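Local coordinates for pyruvate kinase 1 (Trypanosoma brucei brucei, PDB 4HYV), which catalyses the transfer of the phosphoryl group of phosphoenolpyruvate to ADP, giving pyruvate and ATP in the last step of glycolysis, at residues 237-242 / 260-265; 295-300 / 329-334. All coordinates share one frame; numbering follows the deposited sequence.

Interaction 1: 237-242 / 260-265. With MG (magnesium ion), chain C; PEP (phosphoenolpyruvate), chain E.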
# COMPACT_ATOMS: atom_id res chain seq x y z
N ILE A 237 -23.37 -28.06 3.26
CA ILE A 237 -23.05 -26.85 3.96
C ILE A 237 -22.96 -27.19 5.46
O ILE A 237 -23.96 -27.56 6.10
CB ILE A 237 -24.15 -25.78 3.71
CG1 ILE A 237 -24.44 -25.63 2.22
CG2 ILE A 237 -23.81 -24.46 4.41
CD1 ILE A 237 -23.32 -25.00 1.43
N SER A 238 -21.76 -27.12 6.00
CA SER A 238 -21.55 -27.51 7.40
C SER A 238 -21.88 -26.36 8.33
O SER A 238 -21.44 -25.22 8.13
CB SER A 238 -20.09 -27.93 7.62
OG SER A 238 -19.82 -29.13 6.93
N LYS A 239 -22.70 -26.64 9.34
CA LYS A 239 -23.09 -25.59 10.26
C LYS A 239 -22.09 -25.57 11.43
O LYS A 239 -21.84 -26.60 12.04
CB LYS A 239 -24.51 -25.83 10.76
CG LYS A 239 -25.57 -25.64 9.69
CD LYS A 239 -26.88 -26.29 10.10
CE LYS A 239 -27.43 -25.70 11.40
NZ LYS A 239 -28.82 -26.22 11.65
N ILE A 240 -21.44 -24.42 11.66
CA ILE A 240 -20.50 -24.29 12.78
C ILE A 240 -21.23 -23.69 13.96
O ILE A 240 -21.78 -22.58 13.86
CB ILE A 240 -19.33 -23.37 12.42
CG1 ILE A 240 -18.66 -23.86 11.14
CG2 ILE A 240 -18.36 -23.28 13.58
CD1 ILE A 240 -18.07 -25.25 11.28
N GLU A 241 -21.42 -24.50 14.98
CA GLU A 241 -22.23 -24.11 16.10
C GLU A 241 -21.76 -24.74 17.38
O GLU A 241 -22.45 -24.66 18.39
CB GLU A 241 -23.73 -24.36 15.84
CG GLU A 241 -24.07 -25.69 15.21
CD GLU A 241 -25.55 -25.82 14.92
OE1 GLU A 241 -26.35 -24.99 15.45
OE2 GLU A 241 -25.93 -26.76 14.19
N ASN A 242 -20.50 -25.14 17.41
CA ASN A 242 -19.85 -25.39 18.68
C ASN A 242 -18.36 -25.14 18.66
O ASN A 242 -17.76 -24.79 17.63
CB ASN A 242 -20.12 -26.82 19.16
CG ASN A 242 -19.81 -27.83 18.09
OD1 ASN A 242 -18.86 -27.67 17.34
ND2 ASN A 242 -20.71 -28.78 17.91
N MET A 260 -22.16 -22.68 7.20
CA MET A 260 -23.06 -21.76 7.86
C MET A 260 -22.51 -21.37 9.20
O MET A 260 -22.16 -22.24 10.00
CB MET A 260 -24.43 -22.41 8.06
CG MET A 260 -25.49 -21.40 8.48
SD MET A 260 -26.93 -22.19 9.18
CE MET A 260 -27.74 -22.74 7.66
N VAL A 261 -22.42 -20.07 9.46
CA VAL A 261 -22.16 -19.62 10.83
C VAL A 261 -23.46 -19.67 11.62
O VAL A 261 -24.33 -18.79 11.46
CB VAL A 261 -21.61 -18.18 10.90
CG1 VAL A 261 -21.13 -17.88 12.31
CG2 VAL A 261 -20.48 -18.00 9.87
N ALA A 262 -23.64 -20.73 12.39
CA ALA A 262 -24.95 -21.04 12.95
C ALA A 262 -25.03 -20.39 14.34
O ALA A 262 -24.74 -21.04 15.35
CB ALA A 262 -25.13 -22.56 13.04
N ARG A 263 -25.32 -19.09 14.36
CA ARG A 263 -24.97 -18.26 15.50
C ARG A 263 -25.83 -18.60 16.73
O ARG A 263 -25.44 -18.30 17.84
CB ARG A 263 -25.09 -16.76 15.13
CG ARG A 263 -24.00 -16.28 14.13
CD ARG A 263 -24.05 -14.77 13.96
NE ARG A 263 -25.41 -14.29 13.69
CZ ARG A 263 -25.72 -13.02 13.52
NH1 ARG A 263 -24.76 -12.11 13.51
NH2 ARG A 263 -27.00 -12.64 13.35
N GLY A 264 -26.98 -19.24 16.51
CA GLY A 264 -27.92 -19.56 17.59
C GLY A 264 -27.31 -20.55 18.59
O GLY A 264 -26.95 -20.17 19.71
N ASP A 265 -27.07 -21.78 18.15
CA ASP A 265 -26.31 -22.71 18.99
C ASP A 265 -24.89 -22.23 19.32
O ASP A 265 -24.43 -22.37 20.47
CB ASP A 265 -26.31 -24.13 18.43
CG ASP A 265 -27.66 -24.82 18.62
OD1 ASP A 265 -28.46 -24.85 17.65
OD2 ASP A 265 -27.99 -25.12 19.79
MG MG C . -28.43 -24.84 15.75
C1 PEP E . -28.31 -22.05 14.63
O1 PEP E . -28.15 -22.69 15.71
O2' PEP E . -27.88 -20.86 14.53
C2 PEP E . -29.08 -22.67 13.47
C3 PEP E . -29.05 -22.00 12.08
O2 PEP E . -29.46 -23.97 13.58
P PEP E . -30.88 -24.40 14.38
O1P PEP E . -31.44 -25.41 13.32
O2P PEP E . -30.53 -24.57 15.80
O3P PEP E . -31.88 -23.20 14.23
O HOH W 1 -28.46 -26.62 14.77

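Interaction 2: 295-300 / 329-334. With PEP (phosphoenolpyruvate), chain E.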
# COMPACT_ATOMS: atom_id res chain seq x y z
N CYS A 295 -24.45 -16.49 6.85
CA CYS A 295 -24.63 -16.01 8.18
C CYS A 295 -26.10 -16.23 8.67
O CYS A 295 -27.04 -15.83 7.99
CB CYS A 295 -24.27 -14.55 8.25
SG CYS A 295 -24.26 -13.94 9.93
N ALA A 296 -26.27 -16.83 9.85
CA ALA A 296 -27.60 -17.24 10.31
C ALA A 296 -27.94 -16.77 11.72
O ALA A 296 -27.07 -16.64 12.57
CB ALA A 296 -27.76 -18.76 10.20
N THR A 297 -29.23 -16.50 11.93
CA THR A 297 -29.92 -16.64 13.21
C THR A 297 -30.06 -15.30 13.97
O THR A 297 -29.08 -14.61 14.21
CB THR A 297 -29.34 -17.72 14.13
OG1 THR A 297 -29.42 -19.03 13.50
CG2 THR A 297 -30.12 -17.73 15.48
N GLN A 298 -31.31 -14.94 14.24
CA GLN A 298 -31.65 -13.70 14.93
C GLN A 298 -31.21 -12.41 14.22
O GLN A 298 -31.08 -11.37 14.85
CB GLN A 298 -31.14 -13.71 16.37
CG GLN A 298 -31.80 -14.76 17.26
CD GLN A 298 -31.39 -14.59 18.71
OE1 GLN A 298 -30.24 -14.22 19.03
NE2 GLN A 298 -32.37 -14.71 19.60
N MET A 299 -31.05 -12.46 12.90
CA MET A 299 -30.65 -11.25 12.16
C MET A 299 -31.68 -10.13 12.19
O MET A 299 -31.33 -8.97 12.25
CB MET A 299 -30.24 -11.60 10.74
CG MET A 299 -29.18 -12.71 10.71
SD MET A 299 -28.20 -12.73 9.21
CE MET A 299 -27.05 -11.39 9.52
N LEU A 300 -32.96 -10.50 12.09
CA LEU A 300 -34.05 -9.53 12.09
C LEU A 300 -35.12 -10.00 13.09
O LEU A 300 -36.32 -9.92 12.83
CB LEU A 300 -34.65 -9.37 10.66
CG LEU A 300 -33.76 -8.72 9.59
CD1 LEU A 300 -34.44 -8.59 8.23
CD2 LEU A 300 -33.27 -7.35 10.04
N MET A 329 -29.50 -15.28 6.42
CA MET A 329 -30.58 -16.22 6.64
C MET A 329 -31.68 -15.70 7.61
O MET A 329 -31.41 -14.91 8.51
CB MET A 329 -30.03 -17.53 7.15
CG MET A 329 -31.08 -18.62 7.24
SD MET A 329 -30.30 -20.23 7.42
CE MET A 329 -30.62 -20.55 9.16
N LEU A 330 -32.88 -16.22 7.43
CA LEU A 330 -34.01 -15.94 8.32
C LEU A 330 -34.54 -17.26 8.83
O LEU A 330 -34.65 -18.24 8.06
CB LEU A 330 -35.12 -15.22 7.56
CG LEU A 330 -34.71 -13.83 7.12
CD1 LEU A 330 -35.60 -13.29 6.02
CD2 LEU A 330 -34.67 -12.91 8.33
N SER A 331 -34.88 -17.29 10.12
CA SER A 331 -35.42 -18.51 10.71
C SER A 331 -36.87 -18.33 11.14
O SER A 331 -37.77 -18.36 10.31
CB SER A 331 -34.53 -18.99 11.86
OG SER A 331 -33.26 -19.43 11.35
N GLY A 332 -37.10 -18.08 12.43
CA GLY A 332 -38.44 -17.80 12.93
C GLY A 332 -39.13 -16.65 12.22
O GLY A 332 -40.37 -16.66 12.03
N GLU A 333 -38.32 -15.65 11.81
CA GLU A 333 -38.84 -14.47 11.12
C GLU A 333 -39.79 -14.82 9.96
O GLU A 333 -40.81 -14.14 9.76
CB GLU A 333 -37.67 -13.58 10.60
CG GLU A 333 -36.70 -13.04 11.68
CD GLU A 333 -35.42 -13.87 11.80
OE1 GLU A 333 -35.50 -15.10 11.65
OE2 GLU A 333 -34.32 -13.28 11.94
N THR A 334 -39.44 -15.85 9.18
CA THR A 334 -40.29 -16.28 8.07
C THR A 334 -41.07 -17.59 8.35
O THR A 334 -42.11 -17.84 7.76
CB THR A 334 -39.48 -16.47 6.78
OG1 THR A 334 -38.37 -17.38 7.03
CG2 THR A 334 -38.97 -15.11 6.24
C1 PEP E . -28.31 -22.05 14.63
O1 PEP E . -28.15 -22.69 15.71
O2' PEP E . -27.88 -20.86 14.53
C2 PEP E . -29.08 -22.67 13.47
C3 PEP E . -29.05 -22.00 12.08
O2 PEP E . -29.46 -23.97 13.58
P PEP E . -30.88 -24.40 14.38
O1P PEP E . -31.44 -25.41 13.32
O2P PEP E . -30.53 -24.57 15.80
O3P PEP E . -31.88 -23.20 14.23
O HOH W 2 -31.62 -17.26 10.32
O HOH W 3 -31.96 -20.41 13.37
O HOH W 4 -33.68 -16.11 13.59
O HOH W 5 -32.15 -14.66 11.23

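Interaction 1: 237-242 / 260-265
Met260 and Lys239 lie side by side on the inward face of two neighbouring parallel strands of the pyruvate kinase TIM barrel, 235-240 and 258-262, and both run toward the phosphoenolpyruvate at the C-terminal mouth. The strands are joined by backbone hydrogen bonds, among them Ile240 N to Met260 O at 2.8 Å. Met260 leaves the backbone with CG anti to its N (chi1 -168°), which lays SD against Lys239 CG at 3.7 Å and also against PEP C3 at 3.6 Å. A flexible, weakly polar thioether suits this place between the aliphatic part of Lys239 and the ligand's vinyl CH2. Lys239 bends at chi3 (60°) to bring NZ to PEP O2 at 3.0 Å; Asp84 and Ser212 also hold NZ.

Just past the strand, Glu241 crosses to the other segment, its CB resting on Ala262 CB at 3.6 Å; the short Ala262 lets the acid pass close over it. Glu241 OE1 binds magnesium at 2.1 Å. Asp265 OD1 binds the same ion at 1.9 Å, and PEP O1, O2P, a water and, at longer range, O2 complete six ligands. That water also donates to Glu241 OE2, which Phe213 N holds as well. The magnesium thus probably offsets the repulsion between the two carboxylates and the phosphate, and probably polarises the bridging oxygen O2.

Interaction 2: 295-300 / 329-334
Met329 reaches over Ala296 where strands 293-296 and 327-330, the last two of the TIM barrel and the ends of a beta-alpha-beta unit through helix 311-323, open toward the active site. With CG anti to its backbone N (chi1 -173°) and a bend at chi3, its CE sits 3.5 Å from Ala296 CB. The same methyl lies 3.6 Å from PEP C3, so the small alanine and the pliant methionine form an apolar wall beside the substrate's methylene end. Between the strands the backbone gives a weak bond, Met329 N to Cys295 O.

Beyond the strands the contact turns polar. Glu333, at the start of helix 332-335, folds back at chi2 (99°): OE1 accepts Ser331 N on its syn side, though tilted out of the carboxylate plane, while OE2 takes Leu300 N through its anti lone pair at 3.1 Å. A carboxylate suits this place, because the N-H groups of Gln298 and Met299 also reach it, through one water each. Leu300 CB packs on Leu330 CD2 at 4.2 Å. Thr297 OG1 donates a hydrogen bond to PEP O2', whose modelled place is less certain, and accepts one from a water whose oxygen lies 2.9 Å from PEP O3P.

How the interactions relate
Interactions 1 and 2 occupy successive parts of one barrel sheet, joined where strand 258-262 lies beside strand 293-296, and both are largely buried around the same phosphoenolpyruvate. Arg263 couples them: it starts the helix of interaction 1, yet its guanidinium probably bonds to the carbonyls of Ala296 and Thr297 in interaction 2, while Asp316 forms a salt bridge with it. Their chemistry differs. Interaction 1 is regular parallel sheet ending in charged groups and a metal; between its own segments interaction 2 has one weak strand bond, and waters and the Glu333 carboxylate bridge the loops beyond. Both reach the second subunit through its Arg311, bonded to the backbone of Arg263 and Gly264 and to Gln298.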